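Long-range contacts in perosamine synthetase (Caulobacter crescentus, PDB 3BN1), which catalyses the pyridoxal 5'-phosphate-dependent transfer of an amino group from L-glutamate to GDP-4-keto-6-deoxy-D-mannose, yielding GDP-perosamine for O-antigen synthesis: residues Tyr23-Cys27 against Gly37-Val41; Thr30-Ser34 against Met234-Gln238; Asp178-Phe184 against Gly195-Asn201. Where two conformers were deposited one is given. Residues are numbered along the deposited sequence.

Contact 1: Tyr23-Cys27 against Gly37-Val41; sequences YVLEC and GRFIV
Residues Tyr23-Cys27 are helical and belong to helix 20-30; in Gly37-Val41 the helix 38-51 begins, with Gly37 as its N-cap at phi/psi 147/170, a conformation that would jam a CB against the preceding carbonyl. CA atoms pair Tyr23 with Phe39 at 8.2 Å and Cys27 with Gly37 at 8.5 Å; no hydrogen bond joins the two segments, which meet through side-chain packing and one salt bridge.

Apolar and aromatic packing centres on Phe39 (chi1 m, chi2 -62°), whose CA-CB bond points toward helix 20-30. Phe39 CZ lies 3.5 Å from Tyr23 CB. The rings of Tyr23 (chi1 m) and Phe39 are inclined by only 24°, but with centroids 5.2 Å apart and slid sideways they barely overlap. Cys27 SG (chi1 m) makes an oblique sulfur-aromatic contact, 3.4 Å from Phe39 CD2. Separately, Phe39 CE2 lies 3.3 Å from the backbone Tyr23 O.

Charge pairing bridges the exposed margin: Glu26 OE1, on an extended side chain (chi1 and chi2 t), forms a salt bridge of 2.9 Å to Arg38 NH1. Arg38 also pairs through NE with Glu42, and its CZ stands 5.3 Å from the Tyr23 ring centroid, at most a weak cation-pi attraction.

Ala240 and Asn236 also touch Phe39, and Val24 meets Val24 of the second subunit. The two consecutive helices, joined by a short connection, thus pack through Phe39 beside helix 236-247, close to the dimer interface of a DegT/DnrJ/EryC1-family aminotransferase.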
loop_
_atom_site.group_PDB
_atom_site.type_symbol
_atom_site.label_atom_id
_atom_site.label_comp_id
_atom_site.label_asym_id
_atom_site.label_seq_id
_atom_site.Cartn_x
_atom_site.Cartn_y
_atom_site.Cartn_z
ATOM N N TYR A 23 12.757 -5.185 18.158
ATOM C CA TYR A 23 12.032 -3.968 17.826
ATOM C C TYR A 23 10.553 -4.240 17.551
ATOM O O TYR A 23 9.656 -3.541 18.037
ATOM C CB TYR A 23 12.705 -3.282 16.643
ATOM C CG TYR A 23 14.088 -2.717 16.888
ATOM C CD1 TYR A 23 14.728 -2.881 18.092
ATOM C CD2 TYR A 23 14.781 -2.045 15.896
ATOM C CE1 TYR A 23 15.994 -2.345 18.294
ATOM C CE2 TYR A 23 16.031 -1.567 16.067
ATOM C CZ TYR A 23 16.633 -1.680 17.298
ATOM O OH TYR A 23 17.878 -1.149 17.563
ATOM N N VAL A 24 10.282 -5.313 16.815
ATOM C CA VAL A 24 8.904 -5.662 16.573
ATOM C C VAL A 24 8.135 -5.967 17.853
ATOM O O VAL A 24 7.022 -5.458 18.081
ATOM C CB VAL A 24 8.827 -6.839 15.576
ATOM C CG1 VAL A 24 7.390 -7.331 15.607
ATOM C CG2 VAL A 24 9.215 -6.276 14.166
ATOM N N LEU A 25 8.731 -6.807 18.695
ATOM C CA LEU A 25 8.094 -7.154 19.972
ATOM C C LEU A 25 7.773 -5.868 20.750
ATOM O O LEU A 25 6.769 -5.754 21.476
ATOM C CB LEU A 25 9.040 -8.054 20.774
ATOM C CG LEU A 25 8.852 -9.530 20.418
ATOM C CD1 LEU A 25 9.741 -10.380 21.322
ATOM C CD2 LEU A 25 7.351 -10.041 20.447
ATOM N N GLU A 26 8.650 -4.880 20.638
ATOM C CA GLU A 26 8.381 -3.615 21.329
ATOM C C GLU A 26 7.127 -2.965 20.769
ATOM O O GLU A 26 6.322 -2.388 21.530
ATOM C CB GLU A 26 9.559 -2.649 21.205
ATOM C CG GLU A 26 9.284 -1.318 21.926
ATOM C CD GLU A 26 10.289 -0.229 21.573
ATOM O OE1 GLU A 26 11.496 -0.581 21.472
ATOM O OE2 GLU A 26 9.858 0.930 21.335
ATOM N N CYS A 27 6.947 -3.045 19.447
ATOM C CA CYS A 27 5.759 -2.395 18.876
ATOM C C CYS A 27 4.557 -3.132 19.414
ATOM O O CYS A 27 3.542 -2.528 19.669
ATOM C CB CYS A 27 5.651 -2.446 17.342
ATOM S SG CYS A 27 6.982 -1.668 16.420
ATOM N N GLY A 37 4.470 6.103 14.976
ATOM C CA GLY A 37 5.405 5.619 15.999
ATOM C C GLY A 37 6.921 5.905 15.820
ATOM O O GLY A 37 7.380 6.322 14.759
ATOM N N ARG A 38 7.693 5.633 16.872
ATOM C CA ARG A 38 9.145 5.861 16.925
ATOM C C ARG A 38 9.942 5.273 15.757
ATOM O O ARG A 38 10.800 5.924 15.141
ATOM C CB ARG A 38 9.761 5.352 18.263
ATOM C CG ARG A 38 10.662 4.056 18.149
ATOM C CD ARG A 38 11.458 3.506 19.400
ATOM N NE ARG A 38 12.757 2.954 18.961
ATOM C CZ ARG A 38 13.538 2.097 19.629
ATOM N NH1 ARG A 38 13.183 1.669 20.829
ATOM N NH2 ARG A 38 14.692 1.653 19.112
ATOM N N PHE A 39 9.729 3.996 15.506
ATOM C CA PHE A 39 10.521 3.351 14.461
ATOM C C PHE A 39 10.423 4.058 13.111
ATOM O O PHE A 39 11.427 4.200 12.391
ATOM C CB PHE A 39 10.136 1.884 14.403
ATOM C CG PHE A 39 10.525 1.123 15.647
ATOM C CD1 PHE A 39 11.867 1.004 16.033
ATOM C CD2 PHE A 39 9.579 0.489 16.420
ATOM C CE1 PHE A 39 12.236 0.257 17.135
ATOM C CE2 PHE A 39 9.946 -0.247 17.524
ATOM C CZ PHE A 39 11.273 -0.351 17.890
ATOM N N ILE A 40 9.213 4.488 12.752
ATOM C CA ILE A 40 9.040 5.195 11.475
ATOM C C ILE A 40 10.002 6.408 11.355
ATOM O O ILE A 40 10.794 6.589 10.387
ATOM C CB ILE A 40 7.530 5.543 11.201
ATOM C CG1 ILE A 40 6.639 4.341 11.498
ATOM C CG2 ILE A 40 7.359 5.979 9.760
ATOM C CD1 ILE A 40 5.165 4.542 11.140
ATOM N N VAL A 41 9.941 7.270 12.356
ATOM C CA VAL A 41 10.781 8.442 12.319
ATOM C C VAL A 41 12.284 8.028 12.410
ATOM O O VAL A 41 13.153 8.626 11.755
ATOM C CB VAL A 41 10.327 9.367 13.474
ATOM C CG1 VAL A 41 10.747 8.766 14.811
ATOM C CG2 VAL A 41 10.787 10.800 13.270
#

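Contact 2: Thr30-Ser34 against Met234-Gln238; sequences TTWIS and MTNIQ
The segment Thr30-Ser34 leaves helix 20-30 through Thr31, which has positive phi (75/-2), and passes through an inverse gamma turn centred on Trp32 (-75/78). It approaches the start of helix 236-247 with Ser34 CA 4.9 Å from Thr235 CA and Ile33 CA 5.4 Å from Asn236 CA.

Along the second segment, Met234 is extended (-87/145) and its side chain leads away to Phe43 and Phe184. Thr235 is the N-cap: its OG1 accepts from Gln238 N at 2.9 Å, while Thr235 N donates to Gln238 OE1 at 3.0 Å, completing a capping box. Across the interface, Thr235 CA lies 3.6 Å from Ser34 O in a CA-H...O contact, and Thr235 CB is 3.7 Å from Ile33 O.

Asn236, the first helical residue, supplies both hydrogen bonds between the segments. Its backbone N donates to Ser34 O at 2.7 Å (N-H...O 154°), and its side chain, chi1 t, donates from ND2 to Trp32 O at 3.2 Å (166°). Asn236 OD1 accepts a weak bond from Ile40 N.

Ile237, chi1 m and chi2 t, brings CD1 to 3.8 Å from Ile33 CB; both isoleucines also pack on Ile241 of the second subunit. Ser34 OG bonds to Gly193 O of that subunit, whose Gln238 meets Gln238 here. The contact thus joins an interhelical loop to a helix N-terminus with a capping box, at the interface of the homodimer.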
loop_
_atom_site.group_PDB
_atom_site.type_symbol
_atom_site.label_atom_id
_atom_site.label_comp_id
_atom_site.label_asym_id
_atom_site.label_seq_id
_atom_site.Cartn_x
_atom_site.Cartn_y
_atom_site.Cartn_z
ATOM N N THR A 30 3.990 -2.311 23.178
ATOM C CA THR A 30 3.533 -0.944 23.445
ATOM C C THR A 30 2.251 -0.603 22.701
ATOM O O THR A 30 1.704 0.454 22.900
ATOM C CB THR A 30 4.564 0.059 22.997
ATOM O OG1 THR A 30 5.004 -0.304 21.672
ATOM C CG2 THR A 30 5.733 0.048 24.009
ATOM N N THR A 31 1.824 -1.537 21.864
ATOM C CA THR A 31 0.646 -1.429 21.000
ATOM C C THR A 31 0.795 -0.539 19.766
ATOM O O THR A 31 -0.129 -0.487 18.961
ATOM C CB THR A 31 -0.655 -1.260 21.810
ATOM O OG1 THR A 31 -0.671 0.031 22.426
ATOM C CG2 THR A 31 -0.743 -2.349 22.894
ATOM N N TRP A 32 1.953 0.106 19.581
ATOM C CA TRP A 32 2.214 0.980 18.413
ATOM C C TRP A 32 2.455 0.096 17.137
ATOM O O TRP A 32 3.594 -0.218 16.804
ATOM C CB TRP A 32 3.468 1.830 18.613
ATOM C CG TRP A 32 3.175 2.806 19.598
ATOM C CD1 TRP A 32 3.519 2.767 20.902
ATOM C CD2 TRP A 32 2.293 3.903 19.432
ATOM N NE1 TRP A 32 2.970 3.833 21.549
ATOM C CE2 TRP A 32 2.205 4.545 20.666
ATOM C CE3 TRP A 32 1.618 4.444 18.336
ATOM C CZ2 TRP A 32 1.484 5.723 20.842
ATOM C CZ3 TRP A 32 0.880 5.595 18.515
ATOM C CH2 TRP A 32 0.821 6.227 19.758
ATOM N N ILE A 33 1.411 -0.435 16.510
ATOM C CA ILE A 33 1.592 -1.369 15.365
ATOM C C ILE A 33 1.055 -0.799 14.014
ATOM O O ILE A 33 1.108 -1.415 12.932
ATOM C CB ILE A 33 0.916 -2.723 15.724
ATOM C CG1 ILE A 33 -0.626 -2.563 15.749
ATOM C CG2 ILE A 33 1.488 -3.313 17.037
ATOM C CD1 ILE A 33 -1.439 -3.906 15.508
ATOM N N SER A 34 0.566 0.428 14.083
ATOM C CA SER A 34 0.012 1.119 12.907
ATOM C C SER A 34 1.051 2.080 12.310
ATOM O O SER A 34 2.245 2.009 12.620
ATOM C CB SER A 34 -1.316 1.814 13.278
ATOM O OG SER A 34 -2.062 2.234 12.143
ATOM N N MET A 234 3.910 3.555 5.793
ATOM C CA MET A 234 4.565 2.357 6.326
ATOM C C MET A 234 4.079 2.131 7.781
ATOM O O MET A 234 3.861 3.116 8.511
ATOM C CB MET A 234 6.097 2.582 6.405
ATOM C CG MET A 234 6.809 1.295 6.796
ATOM S SD MET A 234 8.574 1.473 6.829
ATOM C CE MET A 234 9.034 1.317 5.036
ATOM N N THR A 235 3.922 0.876 8.216
ATOM C CA THR A 235 3.612 0.636 9.613
ATOM C C THR A 235 4.873 0.770 10.513
ATOM O O THR A 235 6.035 0.663 10.049
ATOM C CB THR A 235 3.062 -0.770 9.881
ATOM O OG1 THR A 235 4.023 -1.813 9.511
ATOM C CG2 THR A 235 1.713 -0.903 9.223
ATOM N N ASN A 236 4.634 0.985 11.807
ATOM C CA ASN A 236 5.713 1.088 12.784
ATOM C C ASN A 236 6.389 -0.274 12.861
ATOM O O ASN A 236 7.585 -0.346 13.145
ATOM C CB ASN A 236 5.146 1.465 14.169
ATOM C CG ASN A 236 6.207 2.057 15.136
ATOM O OD1 ASN A 236 7.081 2.841 14.751
ATOM N ND2 ASN A 236 6.068 1.724 16.424
ATOM N N ILE A 237 5.637 -1.356 12.654
ATOM C CA ILE A 237 6.216 -2.710 12.666
ATOM C C ILE A 237 7.195 -2.888 11.488
ATOM O O ILE A 237 8.324 -3.328 11.695
ATOM C CB ILE A 237 5.094 -3.849 12.595
ATOM C CG1 ILE A 237 4.462 -4.043 14.007
ATOM C CG2 ILE A 237 5.754 -5.157 12.096
ATOM C CD1 ILE A 237 3.379 -5.138 14.176
ATOM N N GLN A 238 6.791 -2.475 10.280
ATOM C CA GLN A 238 7.685 -2.560 9.126
ATOM C C GLN A 238 8.909 -1.665 9.368
ATOM O O GLN A 238 10.017 -2.020 9.008
ATOM C CB GLN A 238 6.989 -2.073 7.830
ATOM C CG GLN A 238 5.820 -2.956 7.335
ATOM C CD GLN A 238 4.771 -2.165 6.544
ATOM O OE1 GLN A 238 3.716 -1.869 7.071
ATOM N NE2 GLN A 238 5.079 -1.811 5.310
#

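Contact 3: Asp178-Phe184 against Gly195-Asn201; sequences DCATFSF and GGMITTN
Strands 179-183 and 196-200 run antiparallel, their axes 4.6 Å apart at closest approach and their directions 160° apart. Ala180-Thr199 and Phe182-Met197 are hydrogen-bonded pairs: Ala180 N to Thr199 O is 3.0 Å, Thr199 N to Ala180 O 2.9 Å, Phe182 N to Met197 O 2.9 Å and Met197 N to Phe182 O 3.1 Å. Thr181-Ile198 and Ser183-Gly196 are non-hydrogen-bonded pairs, with CA atoms 4.5 and 4.4 Å apart. Beyond the strands, Phe184 N donates to Gly195 O at 2.8 Å; at the other end Thr200 OG1 donates to Asp178 O at 2.7 Å.

Ala180, Phe182, Met197 and Thr199 share one face. Phe182 CE1 lies 3.7 Å from Thr199 OG1, which is hydrogen-bonded to Gly174 O, and Phe184 CZ 3.6 Å from Met197 CB. On the other face, Cys179 CB is 4.1 Å from Ile198 CG2, and Ser183 OG hydrogen-bonds to Phe185 N and to phosphate OP1 of the pyridoxal phosphate-modified lysine at position 188.

The pair belongs to the central sheet of fold type I aminotransferases, and connection 185-194 carries that lysine. Strand 155-159 flanks 179-183 and strand 55-59 flanks 196-200; helix 38-51 packs against the Phe182-Met197 face, helix 62-72 against the Thr181-Ile198 face.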
loop_
_atom_site.group_PDB
_atom_site.type_symbol
_atom_site.label_atom_id
_atom_site.label_comp_id
_atom_site.label_asym_id
_atom_site.label_seq_id
_atom_site.Cartn_x
_atom_site.Cartn_y
_atom_site.Cartn_z
ATOM N N ASP A 178 16.509 13.970 -8.537
ATOM C CA ASP A 178 15.679 14.867 -7.780
ATOM C C ASP A 178 15.121 14.104 -6.593
ATOM O O ASP A 178 14.936 14.649 -5.479
ATOM C CB ASP A 178 14.641 15.379 -8.757
ATOM C CG ASP A 178 15.304 16.301 -9.795
ATOM O OD1 ASP A 178 15.642 17.468 -9.428
ATOM O OD2 ASP A 178 15.501 15.871 -10.962
ATOM N N CYS A 179 14.865 12.814 -6.815
ATOM C CA CYS A 179 14.415 11.988 -5.696
ATOM C C CYS A 179 14.731 10.575 -6.129
ATOM O O CYS A 179 15.321 10.348 -7.202
ATOM C CB CYS A 179 12.920 12.135 -5.381
ATOM S SG CYS A 179 11.887 11.812 -6.858
ATOM N N ALA A 180 14.469 9.615 -5.260
ATOM C CA ALA A 180 14.787 8.231 -5.670
ATOM C C ALA A 180 13.897 7.367 -4.817
ATOM O O ALA A 180 13.443 7.813 -3.750
ATOM C CB ALA A 180 16.224 7.888 -5.303
ATOM N N THR A 181 13.753 6.103 -5.231
ATOM C CA THR A 181 12.943 5.164 -4.452
ATOM C C THR A 181 13.697 3.845 -4.224
ATOM O O THR A 181 14.644 3.464 -4.948
ATOM C CB THR A 181 11.586 4.904 -5.113
ATOM O OG1 THR A 181 11.864 4.225 -6.323
ATOM C CG2 THR A 181 10.919 6.226 -5.519
ATOM N N PHE A 182 13.282 3.207 -3.138
ATOM C CA PHE A 182 13.823 1.934 -2.732
ATOM C C PHE A 182 12.712 0.990 -2.335
ATOM O O PHE A 182 11.609 1.404 -1.926
ATOM C CB PHE A 182 14.718 2.085 -1.505
ATOM C CG PHE A 182 15.911 2.945 -1.731
ATOM C CD1 PHE A 182 15.818 4.343 -1.582
ATOM C CD2 PHE A 182 17.127 2.364 -2.068
ATOM C CE1 PHE A 182 16.932 5.155 -1.840
ATOM C CE2 PHE A 182 18.283 3.123 -2.170
ATOM C CZ PHE A 182 18.187 4.542 -2.095
ATOM N N SER A 183 13.066 -0.277 -2.404
ATOM C CA SER A 183 12.144 -1.362 -2.069
ATOM C C SER A 183 12.710 -2.230 -0.934
ATOM O O SER A 183 13.879 -2.639 -0.961
ATOM C CB SER A 183 12.003 -2.300 -3.254
ATOM O OG SER A 183 11.243 -3.436 -2.843
ATOM N N PHE A 184 11.873 -2.562 0.042
ATOM C CA PHE A 184 12.293 -3.460 1.130
ATOM C C PHE A 184 11.406 -4.677 1.014
ATOM O O PHE A 184 11.139 -5.374 1.985
ATOM C CB PHE A 184 12.122 -2.784 2.466
ATOM C CG PHE A 184 12.701 -1.391 2.485
ATOM C CD1 PHE A 184 14.049 -1.199 2.181
ATOM C CD2 PHE A 184 11.943 -0.278 2.895
ATOM C CE1 PHE A 184 14.617 0.090 2.214
ATOM C CE2 PHE A 184 12.487 1.013 2.918
ATOM C CZ PHE A 184 13.847 1.201 2.592
ATOM N N GLY A 195 7.794 -2.938 1.978
ATOM C CA GLY A 195 8.106 -1.628 2.472
ATOM C C GLY A 195 8.818 -0.891 1.374
ATOM O O GLY A 195 9.270 -1.520 0.430
ATOM N N GLY A 196 8.904 0.431 1.476
ATOM C CA GLY A 196 9.558 1.214 0.421
ATOM C C GLY A 196 10.043 2.549 1.052
ATOM O O GLY A 196 9.705 2.923 2.188
ATOM N N MET A 197 10.806 3.316 0.314
ATOM C CA MET A 197 11.194 4.587 0.860
ATOM C C MET A 197 11.471 5.530 -0.309
ATOM O O MET A 197 11.922 5.106 -1.384
ATOM C CB MET A 197 12.500 4.369 1.637
ATOM C CG MET A 197 13.097 5.660 2.265
ATOM S SD MET A 197 12.290 5.842 3.909
ATOM C CE MET A 197 12.909 4.558 4.922
ATOM N N ILE A 198 11.221 6.819 -0.094
ATOM C CA ILE A 198 11.634 7.841 -1.082
ATOM C C ILE A 198 12.702 8.720 -0.423
ATOM O O ILE A 198 12.517 9.141 0.737
ATOM C CB ILE A 198 10.481 8.812 -1.512
ATOM C CG1 ILE A 198 9.250 8.002 -1.932
ATOM C CG2 ILE A 198 10.945 9.828 -2.605
ATOM C CD1 ILE A 198 8.021 8.865 -2.074
ATOM N N THR A 199 13.752 9.071 -1.178
ATOM C CA THR A 199 14.784 9.960 -0.676
ATOM C C THR A 199 14.862 11.206 -1.562
ATOM O O THR A 199 14.547 11.165 -2.750
ATOM C CB THR A 199 16.160 9.288 -0.567
ATOM O OG1 THR A 199 16.528 8.786 -1.842
ATOM C CG2 THR A 199 16.172 8.162 0.458
ATOM N N THR A 200 15.105 12.333 -0.905
ATOM C CA THR A 200 15.198 13.590 -1.577
ATOM C C THR A 200 15.848 14.674 -0.753
ATOM O O THR A 200 15.884 14.615 0.467
ATOM C CB THR A 200 13.845 14.095 -2.103
ATOM O OG1 THR A 200 14.082 15.182 -3.010
ATOM C CG2 THR A 200 12.936 14.625 -0.943
ATOM N N ASN A 201 16.431 15.652 -1.438
ATOM C CA ASN A 201 17.001 16.762 -0.686
ATOM C C ASN A 201 16.066 17.963 -0.682
ATOM O O ASN A 201 16.185 18.787 0.194
ATOM C CB ASN A 201 18.400 17.150 -1.181
ATOM C CG ASN A 201 19.495 16.182 -0.663
ATOM O OD1 ASN A 201 19.621 15.945 0.540
ATOM N ND2 ASN A 201 20.234 15.580 -1.585
HETATM O O HOH W 1 16.898 16.132 -4.154
#

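Contacts 1 and 2 adjoin one another, their centres 6 Å apart, with segments that alternate along the chain. Asn236 of contact 2 places OD1 3.0 Å from Phe39 N, and Trp32 O lies 3.1 Å from Cys27 CB; both contacts reach the second subunit. Contact 3, in the central sheet, is centred about 20 Å from each. Contact 2 touches it through Met234, whose CE is 3.3 Å from Gly196 O and 3.9 Å from Phe184 CD2, whereas the nearest atoms of contacts 1 and 3 are about 6 Å apart. Contact 3 adjoins the active site: the Ser183 side chain lies about 6 Å from bound 2-oxoglutarate, whose pocket includes Phe185 and Lys188.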